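Long-range contacts in PAN2-PAN3 deadenylation complex catalytic subunit pan2 (Neurospora crassa, PDB 4CZW), which probably acts as the catalytic subunit of the PAN deadenylation complex, shortening the poly(A) tails of mRNA through a metal-dependent exonuclease domain beside an inactive ubiquitin-protease-like domain: residues A443-E447 with H602-A608; I474-V479 with F491-I496; R481-E487 with L612-R616; Y533-W537 with V557-Q561; K545-L551 with N565-S571. All coordinates share one frame; numbering follows the deposited sequence.

Contact 1. Residues A443-E447 with H602-A608; sequences AIDTE and HDSIEDA
Glu447 OE2 lies at the first turn of helix 604-623, beside the Asp603 backbone and 3.3 Å from Ser604 N, at an angle too poor for a hydrogen bond; that helix start is held by Asp603 OD2, which two backbone N-H groups grip. Asp603 OD2 caps the helix by accepting from Glu606 N at 3.1 Å through its anti lone pair, and more weakly from Ile605 N; the other oxygen, OD1, is in a salt bridge with Arg476. This is the active-site core of a DEDD exonuclease with the RNase H-like fold. Strand 443-447 supplies Asp445 and Glu447, the helix supplies Asp607, and with Asp554 these probably bind the two catalytic divalent cations, as in relatives. Strand and helix segments run at 143° to each other with their axes 6.9 Å apart. Asp445 points toward the helix, CG opposite the backbone N (chi1 -175°), with its CB 3.4 Å from Ser604 O and its OD2 beside Asp607 CB. Asp445 OD2 lies 3.8 Å from Asp607 OD2, the two carboxylate planes only 17° apart. No metal occupies the site here; the closeness is consistent with the two acids sharing a cation. On the opposite face of the strand, Thr446 OG1 is hydrogen-bonded to Asp554. Farther along the helix the contact becomes apolar, with Ala443 CB 4.2 Å from Ala608 CB.

Contact 2. Residues I474-V479 with F491-I496; sequences IARASV and FIDDYI
Strand segments 476-479 and 492-496 run antiparallel, axes 4.5 Å apart, with Ala477 and Asp494 as a hydrogen-bonded pair (Ala477 N to Asp494 O 2.9 Å) flanked by the non-hydrogen-bonded pairs Arg476-Tyr495 and Ser478-Asp493. At one end Phe491 and Ile492 both face Val479 in a classic beta bulge, and Val479 O accepts from both of their N-H groups. Arg476 and Tyr495 lie alongside each other, the arginine CG over the centre of the ring (4.0 Å from the centroid). Farther out, Tyr495 OH sits over one face of the guanidinium, whose plane is 17° from that of the ring. The two strands form a beta hairpin in the sheet of the RNase H-like exonuclease domain. Arg476 makes a side-on salt bridge with Asp493: NE, at 2.8 Å, meets Asp493 OD1 on its syn lone pair, and NH2 makes a longer bond to the same oxygen. The other oxygen, OD2, is hydrogen-bonded to Thr425; Arg476 NH1 is taken by Asp603. On the face that holds Val479 and Ile492, these two side chains point the same way, CB to CB 3.8 Å, and Val479 CG1 touches Phe491 CZ. Asp494, also on that face, pairs with Lys535 of helix 529-541.

Contact 3. Residues R481-E487 with L612-R616; sequences RGQGSRE and LKLYR
Leu612 presses its CD2 methyl into the start of the loop 481-487, 3.6 Å from Arg481 O and 3.8 Å from Gly482 CA. This is the tight, buried half of the contact; the aliphatic CG of Glu487 adjoins the same methyl, 3.9 Å from Leu612 CD2. The other half is polar and lies toward solvent, where Glu487 is exposed. Arg616, bent at chi2 (-50°), turns its guanidinium edge to the loop. Its NH2 donates to Gly482 O at 2.6 Å, nearly head-on to the carbonyl but bent at the hydrogen (135°). Its NE forms a salt bridge of 3.2 Å with Glu487 OE2, tilted out of the guanidinium plane, the carboxylate standing 79° to it. NH1 pairs with Glu619, three residues on in the same helix. The contact thus fastens the connection between strands 471-481 and 490-496 to helix 604-623, whose Leu612 also packs on Leu547 of strand 545-548 while Leu614 meets helix 585-592.

Contact 4. Residues Y533-W537 with V557-Q561; sequences YKKLW and VINIQ
One hydrogen bond crosses between Tyr533 and the end of helix 551-558: Tyr533 OH donates to Asn559 O at 2.8 Å, meeting it 18° from the carbonyl plane. The ring arrives edge-on, with Ile558 O close to its plane and 3.1 Å from Tyr533 CE2. Ile558 O also accepts from Asn104 ND2. The helix ends here in a Schellman motif, with Asn559, at positive phi (65°), as the C-prime residue. Its side chain is hydrogen-bonded to His101 O and Asn104 N. The apolar contacts lie beside the tyrosine. Ile560, just after Asn559, sets its CB 4.1 Å from Tyr533 CE2, and with CG1 opposite its backbone N (chi1 -159°), CD1 reaches to within 4.0 Å of Trp537 CA. Leu536 and Ile558 cross at about a right angle, with Leu536 CD1 3.9 Å from Ile558 CD1. Tyr533 CD2 adds a contact of 4.1 Å with Ile558 CG2. The contact therefore joins two helices of the exonuclease fold that lie on the same side of its central sheet. Leu536 rests on Val479 and Ile444 of strands 471-481 and 441-451, and Ile558 on Ile474 and Thr446. The rings of Tyr533 and Trp537 also meet Tyr87 of helix 81-94, which belongs to the ubiquitin-protease-like part of the chain.

Contact 5. Residues K545-L551 with N565-S571; sequences KFLGHGL and NQVIDTS
Strands 545-548 and 567-569 run parallel, 13° apart with axes separated by 4.6 Å, Phe546 facing Val567, Leu547 facing Ile568 and Gly548 facing Asp569. The ladder runs from Phe546 N to Gln566 O, through Ile568 N to Phe546 O and Gly548 N to Ile568 O, to Thr570 N and Gly548 O. Leu547 and Ile568 meet on the face turned to helix 604-623, Leu547 CG 3.9 Å from Ile568 CG2. Beyond the strands the carboxylate of Asp569 becomes the hub. With CG opposite its backbone N (chi1 -160°), Asp569 reaches across to the turn at 549-551. Its OD1 accepts from Gly550 N on the syn side (2.8 Å), from Ser571 N on the anti side (2.9 Å) and from Ser571 OG above the carboxylate plane (2.6 Å). Asp569 OD2 takes Leu551 N at 2.8 Å. Asp569 thereby N-caps helix 570-573 and also ties down the chain entering helix 551-558, with Gly550 at positive phi in the turn. His549 ND1 shares a hydrogen bond of 2.6 Å with Thr570 OG1 in the ring plane, and Ser571 CB makes a CH-pi contact over one face, offset toward the rim, 3.7 Å from the His549 centroid. Strand 545-548, helix 551-558 and strand 567-569 form a beta-alpha-beta crossover of the RNase H-like exonuclease fold, whose helix carries Asp554, a probable metal ligand.

All five contacts lie in the exonuclease domain. Contacts 1, 2 and 5 share its central mixed sheet: strand 441-451 runs between 471-481, used by contact 2, and 545-548, used by contact 5. The centres of contacts 2 and 5 lie about 9 Å and 13 Å from that of contact 1. Contacts 1 and 3 lie on the same helix, 604-623, about 14 Å apart between centres, while contact 4 packs against the sheet through helices 529-541 and 551-558. Along the chain, contact 1 encloses contacts 2, 4 and 5, and contact 3 crosses it; contact 2 closes before contacts 4 and 5 open, and these two interleave. The probable metal ligands of contact 1 come from the sheet and from helix 604-623, where the two meet.

Contact 1. Residues A443-E447 with H602-A608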
# COMPACT_ATOMS: atom_id res chain seq x y z
N ALA A 443 13.10 -10.53 20.82
CA ALA A 443 12.97 -9.28 21.56
C ALA A 443 13.42 -8.10 20.70
O ALA A 443 14.49 -8.14 20.11
CB ALA A 443 13.78 -9.34 22.85
N ILE A 444 12.59 -7.06 20.64
CA ILE A 444 12.86 -5.94 19.74
C ILE A 444 12.64 -4.58 20.41
O ILE A 444 11.70 -4.40 21.19
CB ILE A 444 11.99 -6.04 18.47
CG1 ILE A 444 12.30 -4.89 17.50
CG2 ILE A 444 10.51 -6.08 18.82
CD1 ILE A 444 11.50 -4.94 16.22
N ASP A 445 13.52 -3.64 20.12
CA ASP A 445 13.37 -2.25 20.56
C ASP A 445 14.03 -1.31 19.55
O ASP A 445 14.99 -1.69 18.88
CB ASP A 445 13.98 -2.05 21.95
CG ASP A 445 13.74 -0.66 22.49
OD1 ASP A 445 12.62 -0.13 22.31
OD2 ASP A 445 14.67 -0.08 23.09
N THR A 446 13.51 -0.09 19.44
CA THR A 446 14.03 0.86 18.46
C THR A 446 14.36 2.21 19.09
O THR A 446 14.02 2.48 20.24
CB THR A 446 13.02 1.09 17.31
OG1 THR A 446 11.84 1.71 17.83
CG2 THR A 446 12.66 -0.22 16.64
N GLU A 447 15.05 3.06 18.32
CA GLU A 447 15.36 4.42 18.75
C GLU A 447 14.86 5.43 17.72
O GLU A 447 14.92 5.18 16.52
CB GLU A 447 16.87 4.58 18.96
CG GLU A 447 17.48 3.60 19.95
CD GLU A 447 16.98 3.80 21.37
OE1 GLU A 447 16.46 4.89 21.68
OE2 GLU A 447 17.12 2.86 22.19
N HIS A 602 20.01 5.51 26.67
CA HIS A 602 19.24 4.33 26.29
C HIS A 602 19.86 3.58 25.11
O HIS A 602 20.20 4.17 24.08
CB HIS A 602 17.80 4.72 25.95
CG HIS A 602 17.03 5.22 27.13
ND1 HIS A 602 17.19 6.49 27.65
CD2 HIS A 602 16.09 4.62 27.90
CE1 HIS A 602 16.38 6.65 28.68
NE2 HIS A 602 15.70 5.53 28.85
N ASP A 603 20.00 2.27 25.28
CA ASP A 603 20.49 1.39 24.22
C ASP A 603 19.41 0.37 23.87
O ASP A 603 18.88 -0.30 24.75
CB ASP A 603 21.78 0.69 24.64
CG ASP A 603 22.34 -0.20 23.56
OD1 ASP A 603 23.14 0.29 22.73
OD2 ASP A 603 21.99 -1.40 23.54
N SER A 604 19.08 0.27 22.59
CA SER A 604 17.96 -0.55 22.14
C SER A 604 18.18 -2.05 22.38
O SER A 604 17.21 -2.79 22.56
CB SER A 604 17.68 -0.30 20.66
OG SER A 604 18.85 -0.48 19.88
N ILE A 605 19.43 -2.48 22.38
CA ILE A 605 19.74 -3.88 22.65
C ILE A 605 19.52 -4.19 24.13
O ILE A 605 18.92 -5.22 24.47
CB ILE A 605 21.20 -4.23 22.27
CG1 ILE A 605 21.41 -4.03 20.77
CG2 ILE A 605 21.53 -5.66 22.67
CD1 ILE A 605 22.80 -4.40 20.30
N GLU A 606 19.98 -3.30 25.00
CA GLU A 606 19.81 -3.46 26.44
C GLU A 606 18.34 -3.46 26.83
O GLU A 606 17.89 -4.30 27.61
CB GLU A 606 20.55 -2.36 27.19
CG GLU A 606 22.07 -2.41 27.06
CD GLU A 606 22.76 -1.32 27.87
OE1 GLU A 606 22.05 -0.51 28.50
OE2 GLU A 606 24.00 -1.28 27.87
N ASP A 607 17.59 -2.50 26.30
CA ASP A 607 16.17 -2.37 26.59
C ASP A 607 15.38 -3.58 26.08
O ASP A 607 14.36 -3.95 26.65
CB ASP A 607 15.60 -1.09 25.98
CG ASP A 607 16.08 0.16 26.69
OD1 ASP A 607 17.11 0.09 27.40
OD2 ASP A 607 15.43 1.21 26.55
N ALA A 608 15.87 -4.19 25.01
CA ALA A 608 15.25 -5.40 24.48
C ALA A 608 15.53 -6.58 25.40
O ALA A 608 14.64 -7.39 25.68
CB ALA A 608 15.77 -5.69 23.08

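Contact 2. Residues I474-V479 with F491-I496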
# COMPACT_ATOMS: atom_id res chain seq x y z
N ILE A 474 12.65 5.84 12.49
CA ILE A 474 13.56 4.85 13.03
C ILE A 474 15.01 5.18 12.69
O ILE A 474 15.36 5.33 11.52
CB ILE A 474 13.23 3.43 12.51
CG1 ILE A 474 11.77 3.08 12.82
CG2 ILE A 474 14.17 2.41 13.12
CD1 ILE A 474 11.45 3.07 14.30
N ALA A 475 15.84 5.31 13.72
CA ALA A 475 17.26 5.58 13.53
C ALA A 475 18.08 4.35 13.86
O ALA A 475 19.22 4.20 13.41
CB ALA A 475 17.69 6.76 14.38
N ARG A 476 17.50 3.46 14.66
CA ARG A 476 18.16 2.22 15.06
C ARG A 476 17.13 1.16 15.41
O ARG A 476 16.14 1.43 16.10
CB ARG A 476 19.09 2.47 16.24
CG ARG A 476 19.82 1.22 16.72
CD ARG A 476 20.59 1.49 18.01
NE ARG A 476 21.24 0.28 18.51
CZ ARG A 476 21.89 0.21 19.67
NH1 ARG A 476 21.97 1.28 20.45
NH2 ARG A 476 22.46 -0.92 20.04
N ALA A 477 17.35 -0.06 14.93
CA ALA A 477 16.45 -1.17 15.21
C ALA A 477 17.22 -2.38 15.71
O ALA A 477 18.04 -2.95 14.99
CB ALA A 477 15.64 -1.52 13.97
N SER A 478 16.95 -2.78 16.95
CA SER A 478 17.64 -3.91 17.55
C SER A 478 16.70 -5.08 17.80
O SER A 478 15.69 -4.94 18.49
CB SER A 478 18.31 -3.49 18.87
OG SER A 478 19.21 -2.42 18.67
N VAL A 479 17.03 -6.23 17.22
CA VAL A 479 16.26 -7.45 17.47
C VAL A 479 17.15 -8.50 18.12
O VAL A 479 18.27 -8.73 17.68
CB VAL A 479 15.65 -8.01 16.17
CG1 VAL A 479 14.57 -9.03 16.50
CG2 VAL A 479 15.06 -6.89 15.33
N PHE A 491 20.83 -10.34 16.90
CA PHE A 491 21.16 -10.80 15.55
C PHE A 491 20.82 -9.71 14.54
O PHE A 491 21.15 -9.82 13.36
CB PHE A 491 20.43 -12.10 15.22
CG PHE A 491 18.93 -12.00 15.24
CD1 PHE A 491 18.22 -12.16 16.42
CD2 PHE A 491 18.22 -11.75 14.07
CE1 PHE A 491 16.84 -12.07 16.44
CE2 PHE A 491 16.84 -11.66 14.08
CZ PHE A 491 16.15 -11.82 15.27
N ILE A 492 20.15 -8.66 15.01
CA ILE A 492 19.90 -7.48 14.20
C ILE A 492 20.16 -6.22 15.02
O ILE A 492 19.58 -6.03 16.09
CB ILE A 492 18.45 -7.43 13.67
CG1 ILE A 492 18.19 -8.57 12.69
CG2 ILE A 492 18.18 -6.09 12.99
CD1 ILE A 492 16.78 -8.58 12.13
N ASP A 493 21.05 -5.36 14.53
CA ASP A 493 21.30 -4.07 15.15
C ASP A 493 21.60 -3.04 14.07
O ASP A 493 22.72 -2.55 13.96
CB ASP A 493 22.45 -4.16 16.15
CG ASP A 493 22.59 -2.90 16.99
OD1 ASP A 493 21.57 -2.21 17.20
OD2 ASP A 493 23.71 -2.60 17.44
N ASP A 494 20.59 -2.73 13.27
CA ASP A 494 20.76 -1.86 12.12
C ASP A 494 20.55 -0.39 12.46
O ASP A 494 19.57 -0.02 13.11
CB ASP A 494 19.80 -2.26 11.00
CG ASP A 494 20.05 -3.67 10.49
OD1 ASP A 494 21.20 -4.14 10.61
OD2 ASP A 494 19.10 -4.29 9.96
N TYR A 495 21.48 0.45 12.01
CA TYR A 495 21.30 1.89 12.04
C TYR A 495 20.81 2.34 10.67
O TYR A 495 21.20 1.77 9.65
CB TYR A 495 22.60 2.60 12.42
CG TYR A 495 22.95 2.50 13.89
CD1 TYR A 495 23.28 1.28 14.46
CD2 TYR A 495 22.96 3.62 14.70
CE1 TYR A 495 23.61 1.18 15.80
CE2 TYR A 495 23.28 3.54 16.04
CZ TYR A 495 23.61 2.31 16.58
OH TYR A 495 23.93 2.22 17.92
N ILE A 496 19.94 3.34 10.64
CA ILE A 496 19.27 3.72 9.40
C ILE A 496 19.89 4.93 8.72
O ILE A 496 19.97 6.01 9.31
CB ILE A 496 17.78 4.01 9.64
CG1 ILE A 496 17.14 2.86 10.42
CG2 ILE A 496 17.06 4.25 8.32
CD1 ILE A 496 17.30 1.51 9.76

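Contact 3. Residues R481-E487 with L612-R616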
# COMPACT_ATOMS: atom_id res chain seq x y z
N ARG A 481 17.69 -12.41 20.14
CA ARG A 481 17.27 -13.79 20.37
C ARG A 481 16.54 -13.94 21.70
O ARG A 481 17.05 -13.53 22.74
CB ARG A 481 18.48 -14.73 20.34
CG ARG A 481 19.18 -14.82 18.99
CD ARG A 481 20.43 -15.68 19.09
NE ARG A 481 21.05 -15.89 17.79
CZ ARG A 481 21.95 -15.07 17.25
NH1 ARG A 481 22.32 -13.98 17.90
NH2 ARG A 481 22.46 -15.34 16.06
N GLY A 482 15.36 -14.54 21.66
CA GLY A 482 14.55 -14.70 22.85
C GLY A 482 14.64 -16.09 23.46
O GLY A 482 13.99 -16.38 24.46
N GLN A 483 15.45 -16.95 22.84
CA GLN A 483 15.61 -18.32 23.31
C GLN A 483 16.87 -18.96 22.74
O GLN A 483 17.54 -18.37 21.88
CB GLN A 483 14.38 -19.15 22.94
CG GLN A 483 14.06 -19.15 21.45
CD GLN A 483 12.58 -19.24 21.17
OE1 GLN A 483 11.77 -18.56 21.81
NE2 GLN A 483 12.20 -20.08 20.22
N GLY A 484 17.20 -20.15 23.22
CA GLY A 484 18.38 -20.86 22.77
C GLY A 484 19.61 -20.57 23.61
O GLY A 484 19.53 -19.85 24.60
N SER A 485 20.74 -21.14 23.21
CA SER A 485 22.00 -20.96 23.93
C SER A 485 22.46 -19.51 23.94
O SER A 485 23.01 -19.03 24.94
CB SER A 485 23.08 -21.84 23.31
OG SER A 485 23.26 -21.54 21.94
N ARG A 486 22.24 -18.81 22.83
CA ARG A 486 22.61 -17.40 22.74
C ARG A 486 21.41 -16.50 22.98
O ARG A 486 21.23 -15.49 22.30
CB ARG A 486 23.23 -17.10 21.37
CG ARG A 486 24.66 -17.60 21.22
CD ARG A 486 25.26 -17.18 19.89
NE ARG A 486 24.61 -17.85 18.77
CZ ARG A 486 24.93 -17.65 17.49
NH1 ARG A 486 25.89 -16.79 17.17
NH2 ARG A 486 24.29 -18.30 16.53
N GLU A 487 20.59 -16.87 23.96
CA GLU A 487 19.46 -16.05 24.36
C GLU A 487 19.96 -14.72 24.94
O GLU A 487 20.76 -14.71 25.87
CB GLU A 487 18.59 -16.78 25.39
CG GLU A 487 17.43 -15.96 25.92
CD GLU A 487 16.66 -16.68 27.01
OE1 GLU A 487 17.05 -17.81 27.36
OE2 GLU A 487 15.67 -16.12 27.51
N LEU A 612 12.93 -8.84 27.84
CA LEU A 612 13.00 -10.29 27.79
C LEU A 612 13.18 -10.87 29.19
O LEU A 612 12.55 -11.87 29.54
CB LEU A 612 14.15 -10.75 26.88
CG LEU A 612 14.32 -12.26 26.73
CD1 LEU A 612 13.05 -12.88 26.15
CD2 LEU A 612 15.52 -12.59 25.86
N LYS A 613 14.02 -10.22 29.99
CA LYS A 613 14.22 -10.63 31.38
C LYS A 613 12.93 -10.48 32.18
O LYS A 613 12.60 -11.33 33.00
CB LYS A 613 15.33 -9.79 32.03
CG LYS A 613 16.73 -10.11 31.53
CD LYS A 613 17.76 -9.23 32.23
CE LYS A 613 19.18 -9.62 31.86
NZ LYS A 613 20.18 -8.77 32.55
N LEU A 614 12.21 -9.39 31.92
CA LEU A 614 10.95 -9.13 32.61
C LEU A 614 9.90 -10.18 32.28
O LEU A 614 9.11 -10.57 33.14
CB LEU A 614 10.43 -7.74 32.24
CG LEU A 614 11.18 -6.55 32.86
CD1 LEU A 614 10.66 -5.24 32.29
CD2 LEU A 614 11.06 -6.57 34.37
N TYR A 615 9.89 -10.64 31.03
CA TYR A 615 8.95 -11.67 30.61
C TYR A 615 9.28 -13.01 31.25
O TYR A 615 8.38 -13.79 31.58
CB TYR A 615 8.92 -11.81 29.09
CG TYR A 615 8.04 -12.95 28.62
CD1 TYR A 615 6.66 -12.84 28.65
CD2 TYR A 615 8.60 -14.14 28.15
CE1 TYR A 615 5.85 -13.88 28.22
CE2 TYR A 615 7.80 -15.18 27.73
CZ TYR A 615 6.42 -15.04 27.77
OH TYR A 615 5.62 -16.08 27.34
N ARG A 616 10.57 -13.29 31.41
CA ARG A 616 11.01 -14.53 32.04
C ARG A 616 10.61 -14.55 33.51
O ARG A 616 10.24 -15.60 34.04
CB ARG A 616 12.52 -14.71 31.89
CG ARG A 616 12.97 -14.94 30.46
CD ARG A 616 12.15 -16.03 29.79
NE ARG A 616 12.58 -16.27 28.41
CZ ARG A 616 11.92 -17.05 27.55
NH1 ARG A 616 10.80 -17.65 27.92
NH2 ARG A 616 12.38 -17.22 26.32

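Contact 4. Residues Y533-W537 with V557-Q561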
# COMPACT_ATOMS: atom_id res chain seq x y z
N TYR A 533 13.72 -2.62 7.20
CA TYR A 533 12.29 -2.93 7.26
C TYR A 533 12.01 -4.31 6.70
O TYR A 533 11.15 -5.04 7.21
CB TYR A 533 11.48 -1.88 6.49
CG TYR A 533 9.98 -2.05 6.60
CD1 TYR A 533 9.30 -2.90 5.73
CD2 TYR A 533 9.25 -1.37 7.56
CE1 TYR A 533 7.93 -3.06 5.83
CE2 TYR A 533 7.88 -1.52 7.66
CZ TYR A 533 7.23 -2.37 6.79
OH TYR A 533 5.86 -2.53 6.89
N LYS A 534 12.75 -4.68 5.65
CA LYS A 534 12.57 -5.96 4.99
C LYS A 534 12.79 -7.12 5.95
O LYS A 534 12.08 -8.12 5.91
CB LYS A 534 13.52 -6.08 3.80
CG LYS A 534 13.27 -7.29 2.91
CD LYS A 534 14.28 -7.34 1.77
CE LYS A 534 14.02 -8.52 0.85
NZ LYS A 534 12.72 -8.40 0.14
N LYS A 535 13.78 -6.97 6.83
CA LYS A 535 14.08 -7.98 7.84
C LYS A 535 12.90 -8.17 8.78
O LYS A 535 12.46 -9.30 9.02
CB LYS A 535 15.33 -7.60 8.63
CG LYS A 535 16.58 -7.41 7.79
CD LYS A 535 17.76 -6.99 8.65
CE LYS A 535 19.00 -6.77 7.80
NZ LYS A 535 20.16 -6.32 8.63
N LEU A 536 12.39 -7.06 9.31
CA LEU A 536 11.27 -7.10 10.24
C LEU A 536 10.01 -7.64 9.57
O LEU A 536 9.25 -8.39 10.18
CB LEU A 536 11.01 -5.71 10.81
CG LEU A 536 12.20 -5.04 11.51
CD1 LEU A 536 11.80 -3.69 12.09
CD2 LEU A 536 12.77 -5.95 12.58
N TRP A 537 9.80 -7.25 8.31
CA TRP A 537 8.63 -7.69 7.56
C TRP A 537 8.65 -9.20 7.33
O TRP A 537 7.62 -9.86 7.41
CB TRP A 537 8.54 -6.96 6.22
CG TRP A 537 7.32 -7.31 5.43
CD1 TRP A 537 6.05 -6.84 5.64
CD2 TRP A 537 7.24 -8.20 4.31
NE1 TRP A 537 5.19 -7.38 4.71
CE2 TRP A 537 5.90 -8.22 3.89
CE3 TRP A 537 8.18 -8.98 3.63
CZ2 TRP A 537 5.46 -8.99 2.81
CZ3 TRP A 537 7.75 -9.75 2.56
CH2 TRP A 537 6.40 -9.75 2.16
N VAL A 557 5.97 3.79 14.19
CA VAL A 557 7.06 4.52 13.54
C VAL A 557 7.79 3.61 12.55
O VAL A 557 8.26 4.07 11.51
CB VAL A 557 8.04 5.09 14.58
CG1 VAL A 557 9.13 5.91 13.89
CG2 VAL A 557 7.29 5.95 15.59
N ILE A 558 7.87 2.33 12.88
CA ILE A 558 8.39 1.33 11.95
C ILE A 558 7.46 1.23 10.74
O ILE A 558 7.89 0.88 9.64
CB ILE A 558 8.54 -0.06 12.63
CG1 ILE A 558 9.63 -0.01 13.71
CG2 ILE A 558 8.88 -1.15 11.63
CD1 ILE A 558 9.81 -1.32 14.45
N ASN A 559 6.20 1.58 10.96
CA ASN A 559 5.14 1.51 9.96
C ASN A 559 4.89 0.06 9.55
O ASN A 559 5.09 -0.32 8.39
CB ASN A 559 5.48 2.36 8.73
CG ASN A 559 4.27 2.69 7.88
OD1 ASN A 559 4.36 3.46 6.93
ND2 ASN A 559 3.12 2.13 8.23
N ILE A 560 4.44 -0.74 10.51
CA ILE A 560 4.16 -2.15 10.28
C ILE A 560 2.99 -2.60 11.15
O ILE A 560 2.69 -1.97 12.17
CB ILE A 560 5.40 -3.02 10.56
CG1 ILE A 560 5.30 -4.37 9.84
CG2 ILE A 560 5.61 -3.20 12.06
CD1 ILE A 560 6.54 -5.22 9.99
N GLN A 561 2.33 -3.67 10.74
CA GLN A 561 1.22 -4.23 11.51
C GLN A 561 1.53 -5.66 11.94
O GLN A 561 1.83 -6.52 11.10
CB GLN A 561 -0.08 -4.20 10.69
CG GLN A 561 -0.62 -2.80 10.44
CD GLN A 561 -1.33 -2.22 11.65
OE1 GLN A 561 -1.72 -2.94 12.57
NE2 GLN A 561 -1.50 -0.90 11.66

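Contact 5. Residues K545-L551 with N565-S571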
# COMPACT_ATOMS: atom_id res chain seq x y z
N LYS A 545 7.18 -14.26 17.17
CA LYS A 545 6.53 -13.52 18.24
C LYS A 545 7.43 -12.38 18.71
O LYS A 545 8.53 -12.60 19.21
CB LYS A 545 6.20 -14.45 19.41
CG LYS A 545 5.32 -15.63 19.02
CD LYS A 545 5.25 -16.66 20.13
CE LYS A 545 4.46 -17.88 19.69
NZ LYS A 545 4.48 -18.97 20.71
N PHE A 546 6.95 -11.15 18.53
CA PHE A 546 7.73 -9.97 18.88
C PHE A 546 7.56 -9.59 20.34
O PHE A 546 6.45 -9.29 20.78
CB PHE A 546 7.35 -8.79 17.97
CG PHE A 546 7.88 -8.91 16.57
CD1 PHE A 546 7.31 -9.80 15.67
CD2 PHE A 546 8.94 -8.14 16.15
CE1 PHE A 546 7.79 -9.92 14.38
CE2 PHE A 546 9.43 -8.24 14.86
CZ PHE A 546 8.86 -9.14 13.97
N LEU A 547 8.66 -9.61 21.09
CA LEU A 547 8.64 -9.29 22.51
C LEU A 547 9.26 -7.93 22.76
O LEU A 547 10.33 -7.62 22.23
CB LEU A 547 9.37 -10.38 23.31
CG LEU A 547 9.16 -10.47 24.82
CD1 LEU A 547 9.39 -11.90 25.29
CD2 LEU A 547 10.07 -9.52 25.57
N GLY A 548 8.60 -7.11 23.57
CA GLY A 548 9.10 -5.78 23.88
C GLY A 548 8.24 -5.04 24.88
O GLY A 548 7.30 -5.60 25.45
N HIS A 549 8.55 -3.77 25.10
CA HIS A 549 7.81 -2.94 26.05
C HIS A 549 7.19 -1.74 25.35
O HIS A 549 7.90 -0.87 24.84
CB HIS A 549 8.73 -2.48 27.18
CG HIS A 549 8.00 -1.89 28.35
ND1 HIS A 549 7.50 -2.67 29.38
CD2 HIS A 549 7.68 -0.61 28.66
CE1 HIS A 549 6.91 -1.89 30.26
NE2 HIS A 549 7.00 -0.64 29.85
N GLY A 550 5.86 -1.70 25.31
CA GLY A 550 5.15 -0.63 24.63
C GLY A 550 5.43 -0.62 23.14
O GLY A 550 5.78 0.41 22.57
N LEU A 551 5.28 -1.79 22.52
CA LEU A 551 5.65 -1.96 21.11
C LEU A 551 4.72 -1.24 20.14
O LEU A 551 5.04 -1.12 18.95
CB LEU A 551 5.67 -3.45 20.77
CG LEU A 551 6.83 -4.27 21.36
CD1 LEU A 551 6.73 -5.72 20.92
CD2 LEU A 551 8.17 -3.68 20.95
N ASN A 565 -1.47 -12.17 18.36
CA ASN A 565 -0.89 -13.42 18.83
C ASN A 565 0.59 -13.55 18.49
O ASN A 565 1.22 -14.57 18.76
CB ASN A 565 -1.66 -14.62 18.26
CG ASN A 565 -1.82 -14.56 16.75
OD1 ASN A 565 -1.07 -13.86 16.06
ND2 ASN A 565 -2.80 -15.29 16.23
N GLN A 566 1.15 -12.50 17.89
CA GLN A 566 2.58 -12.45 17.61
C GLN A 566 3.23 -11.32 18.39
O GLN A 566 4.38 -10.95 18.15
CB GLN A 566 2.84 -12.28 16.11
CG GLN A 566 2.38 -13.44 15.26
CD GLN A 566 2.75 -13.28 13.80
OE1 GLN A 566 1.89 -13.31 12.92
NE2 GLN A 566 4.04 -13.11 13.53
N VAL A 567 2.49 -10.76 19.34
CA VAL A 567 2.99 -9.67 20.17
C VAL A 567 3.01 -10.03 21.65
O VAL A 567 1.97 -10.34 22.24
CB VAL A 567 2.14 -8.39 19.99
CG1 VAL A 567 2.62 -7.30 20.94
CG2 VAL A 567 2.20 -7.91 18.55
N ILE A 568 4.19 -10.00 22.24
CA ILE A 568 4.34 -10.17 23.68
C ILE A 568 4.82 -8.86 24.29
O ILE A 568 6.01 -8.54 24.25
CB ILE A 568 5.32 -11.30 24.04
CG1 ILE A 568 4.85 -12.62 23.42
CG2 ILE A 568 5.44 -11.44 25.55
CD1 ILE A 568 5.74 -13.80 23.75
N ASP A 569 3.88 -8.09 24.84
CA ASP A 569 4.20 -6.76 25.36
C ASP A 569 4.19 -6.75 26.88
O ASP A 569 3.17 -7.02 27.51
CB ASP A 569 3.20 -5.73 24.81
CG ASP A 569 3.73 -4.31 24.89
OD1 ASP A 569 4.34 -3.95 25.92
OD2 ASP A 569 3.53 -3.55 23.92
N THR A 570 5.34 -6.42 27.47
CA THR A 570 5.49 -6.41 28.92
C THR A 570 4.73 -5.26 29.57
O THR A 570 4.38 -5.33 30.75
CB THR A 570 6.98 -6.32 29.33
OG1 THR A 570 7.57 -5.17 28.72
CG2 THR A 570 7.73 -7.57 28.88
N SER A 571 4.47 -4.20 28.80
CA SER A 571 3.72 -3.06 29.32
C SER A 571 2.26 -3.43 29.50
O SER A 571 1.56 -2.86 30.33
CB SER A 571 3.85 -1.85 28.39
OG SER A 571 3.13 -2.06 27.18